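Local coordinates for 2-dehydropantoate 2-reductase, putative (PDB 2EW2), which probably catalyses the NADPH-dependent reduction of ketopantoate to pantoate, a step of pantothenate biosynthesis, at residues M14-G26 with L47-L60. Residues are numbered along the deposited sequence; the frame is centred on the assembly and turned at random.
Sequences MGSRLGIMLHQGG and LIADFNGEEVVANL
Helix 13-24, the first of the Rossmann-type NADP-binding domain, lies across the beta hairpin of strands 47-51 and 54-58; the axis of its 14-24 part passes 9.2 Å from that of strand 54-58 at 82°. Gly-15 is probably the last glycine of a Rossmann-type GxGxxG pattern, which runs from the loop before the helix into its first turn. A type I' turn from Phe-51 to Glu-54 closes the hairpin, and strand 47-51 continues the small sheet through strand 142-145. Ile-20 fills the middle of the interface. Its CG1 branch, beside the backbone N (chi1 -71°), meets Leu-47 CD2 at 3.7 Å, and CD1 presses tightly on Ala-49 CB at 3.3 Å. Its other branch, CG2, touches Val-56 CG1 and the edge of the Phe-51 ring. Selenomethionine Met-21 brings CG to the same edge, 3.7 Å from Phe-51 CZ, and its SE makes an oblique Met-aromatic contact. Gln-24 OE1 comes obliquely to Phe-51 CE2, the amide and ring planes 16° apart, while its NE2 touches Val-56 CG1. On the other flank, Leu-60 CD1 packs on the backbone of Gly-19 and CD2 meets His-23 ND1. Leu-47 and Leu-60 also touch Leu-31 of strand 28-32, so this side borders the main sheet. Arg-17 bonds through NE to Thr-134 O. Its guanidinium stands almost perpendicular to the Phe-51 ring, and one water accepts bonds from Arg-17 NH2 at 3.0 Å and Asn-52 ND2 at 2.8 Å.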
loop_
_atom_site.group_PDB
_atom_site.type_symbol
_atom_site.label_atom_id
_atom_site.label_comp_id
_atom_site.label_asym_id
_atom_site.label_seq_id
_atom_site.Cartn_x
_atom_site.Cartn_y
_atom_site.Cartn_z
HETATM N N MSE B 14 -12.961 25.796 22.505
HETATM C CA MSE B 14 -11.586 25.973 23.014
HETATM C C MSE B 14 -11.054 27.396 22.776
HETATM O O MSE B 14 -10.486 28.009 23.677
HETATM C CB MSE B 14 -10.620 24.952 22.392
HETATM C CG MSE B 14 -9.191 25.041 22.947
HETATM SE SE MSE B 14 -9.126 24.684 24.915
HETATM C CE MSE B 14 -9.802 22.865 24.748
ATOM N N GLY B 15 -11.226 27.904 21.558
ATOM C CA GLY B 15 -10.796 29.264 21.244
ATOM C C GLY B 15 -11.499 30.289 22.116
ATOM O O GLY B 15 -10.892 31.279 22.538
ATOM N N SER B 16 -12.786 30.049 22.368
ATOM C CA SER B 16 -13.584 30.865 23.269
ATOM C C SER B 16 -13.056 30.845 24.697
ATOM O O SER B 16 -12.996 31.888 25.349
ATOM C CB SER B 16 -15.054 30.429 23.213
ATOM O OG SER B 16 -15.608 30.778 21.958
ATOM N N ARG B 17 -12.641 29.679 25.179
ATOM C CA ARG B 17 -11.985 29.605 26.498
ATOM C C ARG B 17 -10.750 30.477 26.554
ATOM O O ARG B 17 -10.609 31.313 27.454
ATOM C CB ARG B 17 -11.595 28.182 26.889
ATOM C CG ARG B 17 -10.828 28.171 28.213
ATOM C CD ARG B 17 -10.290 26.806 28.591
ATOM N NE ARG B 17 -11.291 25.903 29.175
ATOM C CZ ARG B 17 -11.789 25.982 30.414
ATOM N NH1 ARG B 17 -12.658 25.070 30.819
ATOM N NH2 ARG B 17 -11.436 26.954 31.252
ATOM N N LEU B 18 -9.852 30.285 25.588
ATOM C CA LEU B 18 -8.619 31.061 25.543
ATOM C C LEU B 18 -8.934 32.553 25.409
ATOM O O LEU B 18 -8.318 33.382 26.077
ATOM C CB LEU B 18 -7.695 30.588 24.400
ATOM C CG LEU B 18 -7.263 29.110 24.354
ATOM C CD1 LEU B 18 -5.957 28.921 23.589
ATOM C CD2 LEU B 18 -7.168 28.464 25.717
ATOM N N GLY B 19 -9.900 32.889 24.565
ATOM C CA GLY B 19 -10.292 34.281 24.372
ATOM C C GLY B 19 -10.757 34.987 25.640
ATOM O O GLY B 19 -10.275 36.076 25.970
ATOM N N ILE B 20 -11.718 34.379 26.326
ATOM C CA ILE B 20 -12.236 34.900 27.593
ATOM C C ILE B 20 -11.136 35.105 28.642
ATOM O O ILE B 20 -11.049 36.167 29.253
ATOM C CB ILE B 20 -13.333 33.973 28.190
ATOM C CG1 ILE B 20 -14.608 34.079 27.352
ATOM C CG2 ILE B 20 -13.644 34.385 29.649
ATOM C CD1 ILE B 20 -15.648 32.996 27.613
HETATM N N MSE B 21 -10.326 34.070 28.845
HETATM C CA MSE B 21 -9.297 34.060 29.869
HETATM C C MSE B 21 -8.187 35.072 29.574
HETATM O O MSE B 21 -7.723 35.761 30.477
HETATM C CB MSE B 21 -8.743 32.645 30.042
HETATM C CG MSE B 21 -9.791 31.636 30.532
HETATM SE SE MSE B 21 -9.034 29.856 30.880
HETATM C CE MSE B 21 -8.003 30.251 32.455
ATOM N N LEU B 22 -7.774 35.167 28.307
ATOM C CA LEU B 22 -6.790 36.175 27.900
ATOM C C LEU B 22 -7.354 37.599 27.985
ATOM O O LEU B 22 -6.614 38.550 28.243
ATOM C CB LEU B 22 -6.260 35.875 26.492
ATOM C CG LEU B 22 -5.313 34.672 26.392
ATOM C CD1 LEU B 22 -5.170 34.218 24.930
ATOM C CD2 LEU B 22 -3.939 34.992 27.024
ATOM N N HIS B 23 -8.659 37.730 27.769
ATOM C CA HIS B 23 -9.356 38.997 27.921
ATOM C C HIS B 23 -9.375 39.401 29.399
ATOM O O HIS B 23 -9.125 40.559 29.739
ATOM C CB HIS B 23 -10.778 38.907 27.352
ATOM C CG HIS B 23 -11.619 40.122 27.619
ATOM N ND1 HIS B 23 -11.443 41.316 26.947
ATOM C CD2 HIS B 23 -12.650 40.321 28.476
ATOM C CE1 HIS B 23 -12.328 42.196 27.381
ATOM N NE2 HIS B 23 -13.067 41.619 28.312
ATOM N N GLN B 24 -9.637 38.433 30.270
ATOM C CA GLN B 24 -9.664 38.689 31.706
ATOM C C GLN B 24 -8.283 39.065 32.205
ATOM O O GLN B 24 -8.156 39.857 33.128
ATOM C CB GLN B 24 -10.201 37.487 32.470
ATOM C CG GLN B 24 -11.691 37.240 32.255
ATOM C CD GLN B 24 -12.187 36.031 33.022
ATOM O OE1 GLN B 24 -11.483 35.021 33.145
ATOM N NE2 GLN B 24 -13.416 36.122 33.542
ATOM N N GLY B 25 -7.248 38.510 31.579
ATOM C CA GLY B 25 -5.873 38.867 31.915
ATOM C C GLY B 25 -5.434 40.220 31.381
ATOM O O GLY B 25 -4.275 40.581 31.506
ATOM N N GLY B 26 -6.343 40.960 30.762
ATOM C CA GLY B 26 -6.045 42.301 30.289
ATOM C C GLY B 26 -5.439 42.416 28.898
ATOM O O GLY B 26 -4.827 43.438 28.580
ATOM N N LEU B 47 -19.589 37.351 24.154
ATOM C CA LEU B 47 -19.349 35.921 24.317
ATOM C C LEU B 47 -19.681 35.540 25.746
ATOM O O LEU B 47 -19.097 36.079 26.683
ATOM C CB LEU B 47 -17.892 35.575 23.989
ATOM C CG LEU B 47 -17.357 34.162 24.281
ATOM C CD1 LEU B 47 -18.173 33.070 23.563
ATOM C CD2 LEU B 47 -15.876 34.070 23.921
ATOM N N ILE B 48 -20.607 34.597 25.904
ATOM C CA ILE B 48 -21.121 34.225 27.211
ATOM C C ILE B 48 -20.589 32.862 27.600
ATOM O O ILE B 48 -20.748 31.885 26.853
ATOM C CB ILE B 48 -22.678 34.218 27.236
ATOM C CG1 ILE B 48 -23.209 35.622 26.932
ATOM C CG2 ILE B 48 -23.215 33.720 28.605
ATOM C CD1 ILE B 48 -24.694 35.663 26.670
ATOM N N ALA B 49 -19.952 32.814 28.771
ATOM C CA ALA B 49 -19.440 31.577 29.325
ATOM C C ALA B 49 -20.106 31.230 30.650
ATOM O O ALA B 49 -20.304 32.095 31.509
ATOM C CB ALA B 49 -17.950 31.656 29.511
ATOM N N ASP B 50 -20.473 29.961 30.789
ATOM C CA ASP B 50 -20.743 29.384 32.084
ATOM C C ASP B 50 -19.404 28.849 32.563
ATOM O O ASP B 50 -19.005 27.735 32.230
ATOM C CB ASP B 50 -21.799 28.279 31.987
ATOM C CG ASP B 50 -22.011 27.552 33.302
ATOM O OD1 ASP B 50 -21.395 27.935 34.331
ATOM O OD2 ASP B 50 -22.790 26.581 33.302
ATOM N N PHE B 51 -18.720 29.681 33.341
ATOM C CA PHE B 51 -17.329 29.487 33.686
ATOM C C PHE B 51 -17.253 29.008 35.127
ATOM O O PHE B 51 -17.359 29.814 36.045
ATOM C CB PHE B 51 -16.602 30.833 33.553
ATOM C CG PHE B 51 -15.125 30.724 33.339
ATOM C CD1 PHE B 51 -14.394 29.667 33.873
ATOM C CD2 PHE B 51 -14.455 31.703 32.604
ATOM C CE1 PHE B 51 -13.025 29.573 33.683
ATOM C CE2 PHE B 51 -13.081 31.622 32.407
ATOM C CZ PHE B 51 -12.363 30.553 32.948
ATOM N N ASN B 52 -17.068 27.703 35.317
ATOM C CA ASN B 52 -17.047 27.093 36.649
ATOM C C ASN B 52 -18.255 27.513 37.510
ATOM O O ASN B 52 -18.091 27.957 38.654
ATOM C CB ASN B 52 -15.727 27.412 37.388
ATOM C CG ASN B 52 -14.471 27.022 36.597
ATOM O OD1 ASN B 52 -13.407 27.589 36.824
ATOM N ND2 ASN B 52 -14.585 26.055 35.690
ATOM N N GLY B 53 -19.457 27.405 36.941
ATOM C CA GLY B 53 -20.694 27.751 37.646
ATOM C C GLY B 53 -21.083 29.224 37.670
ATOM O O GLY B 53 -22.187 29.565 38.107
ATOM N N GLU B 54 -20.194 30.106 37.215
ATOM C CA GLU B 54 -20.478 31.549 37.190
ATOM C C GLU B 54 -20.600 32.024 35.759
ATOM O O GLU B 54 -19.782 31.656 34.909
ATOM C CB GLU B 54 -19.365 32.360 37.870
ATOM C CG GLU B 54 -19.024 31.944 39.301
ATOM C CD GLU B 54 -18.138 32.966 40.027
ATOM O OE1 GLU B 54 -16.988 33.213 39.575
ATOM O OE2 GLU B 54 -18.594 33.513 41.062
ATOM N N GLU B 55 -21.598 32.860 35.494
ATOM C CA GLU B 55 -21.720 33.485 34.186
ATOM C C GLU B 55 -20.686 34.597 34.003
ATOM O O GLU B 55 -20.594 35.513 34.807
ATOM C CB GLU B 55 -23.134 34.008 33.939
ATOM C CG GLU B 55 -23.237 34.916 32.710
ATOM C CD GLU B 55 -24.586 34.847 32.039
ATOM O OE1 GLU B 55 -25.223 35.912 31.887
ATOM O OE2 GLU B 55 -25.010 33.729 31.668
ATOM N N VAL B 56 -19.898 34.473 32.946
ATOM C CA VAL B 56 -18.930 35.478 32.553
ATOM C C VAL B 56 -19.308 35.917 31.139
ATOM O O VAL B 56 -19.590 35.072 30.279
ATOM C CB VAL B 56 -17.501 34.886 32.567
ATOM C CG1 VAL B 56 -16.506 35.799 31.856
ATOM C CG2 VAL B 56 -17.053 34.624 34.000
ATOM N N VAL B 57 -19.347 37.230 30.911
ATOM C CA VAL B 57 -19.619 37.777 29.574
ATOM C C VAL B 57 -18.409 38.599 29.132
ATOM O O VAL B 57 -17.854 39.365 29.916
ATOM C CB VAL B 57 -20.918 38.627 29.529
ATOM C CG1 VAL B 57 -21.188 39.148 28.131
ATOM C CG2 VAL B 57 -22.135 37.821 30.033
ATOM N N ALA B 58 -17.984 38.420 27.883
ATOM C CA ALA B 58 -16.834 39.152 27.354
ATOM C C ALA B 58 -17.246 39.778 26.040
ATOM O O ALA B 58 -17.598 39.074 25.100
ATOM C CB ALA B 58 -15.642 38.224 27.164
ATOM N N ASN B 59 -17.240 41.103 25.985
ATOM C CA ASN B 59 -17.614 41.785 24.759
ATOM C C ASN B 59 -16.400 41.886 23.850
ATOM O O ASN B 59 -15.642 42.838 23.913
ATOM C CB ASN B 59 -18.223 43.155 25.050
ATOM C CG ASN B 59 -19.418 43.068 25.974
ATOM O OD1 ASN B 59 -20.564 42.976 25.519
ATOM N ND2 ASN B 59 -19.160 43.071 27.285
ATOM N N LEU B 60 -16.205 40.864 23.029
ATOM C CA LEU B 60 -15.014 40.778 22.199
ATOM C C LEU B 60 -15.398 41.067 20.773
ATOM O O LEU B 60 -16.490 40.686 20.337
ATOM C CB LEU B 60 -14.355 39.391 22.313
ATOM C CG LEU B 60 -13.789 39.019 23.696
ATOM C CD1 LEU B 60 -13.254 37.588 23.759
ATOM C CD2 LEU B 60 -12.715 40.008 24.153
HETATM O O HOH W 1 -12.572 25.732 33.779
HETATM O O HOH W 2 -16.102 42.693 28.368
#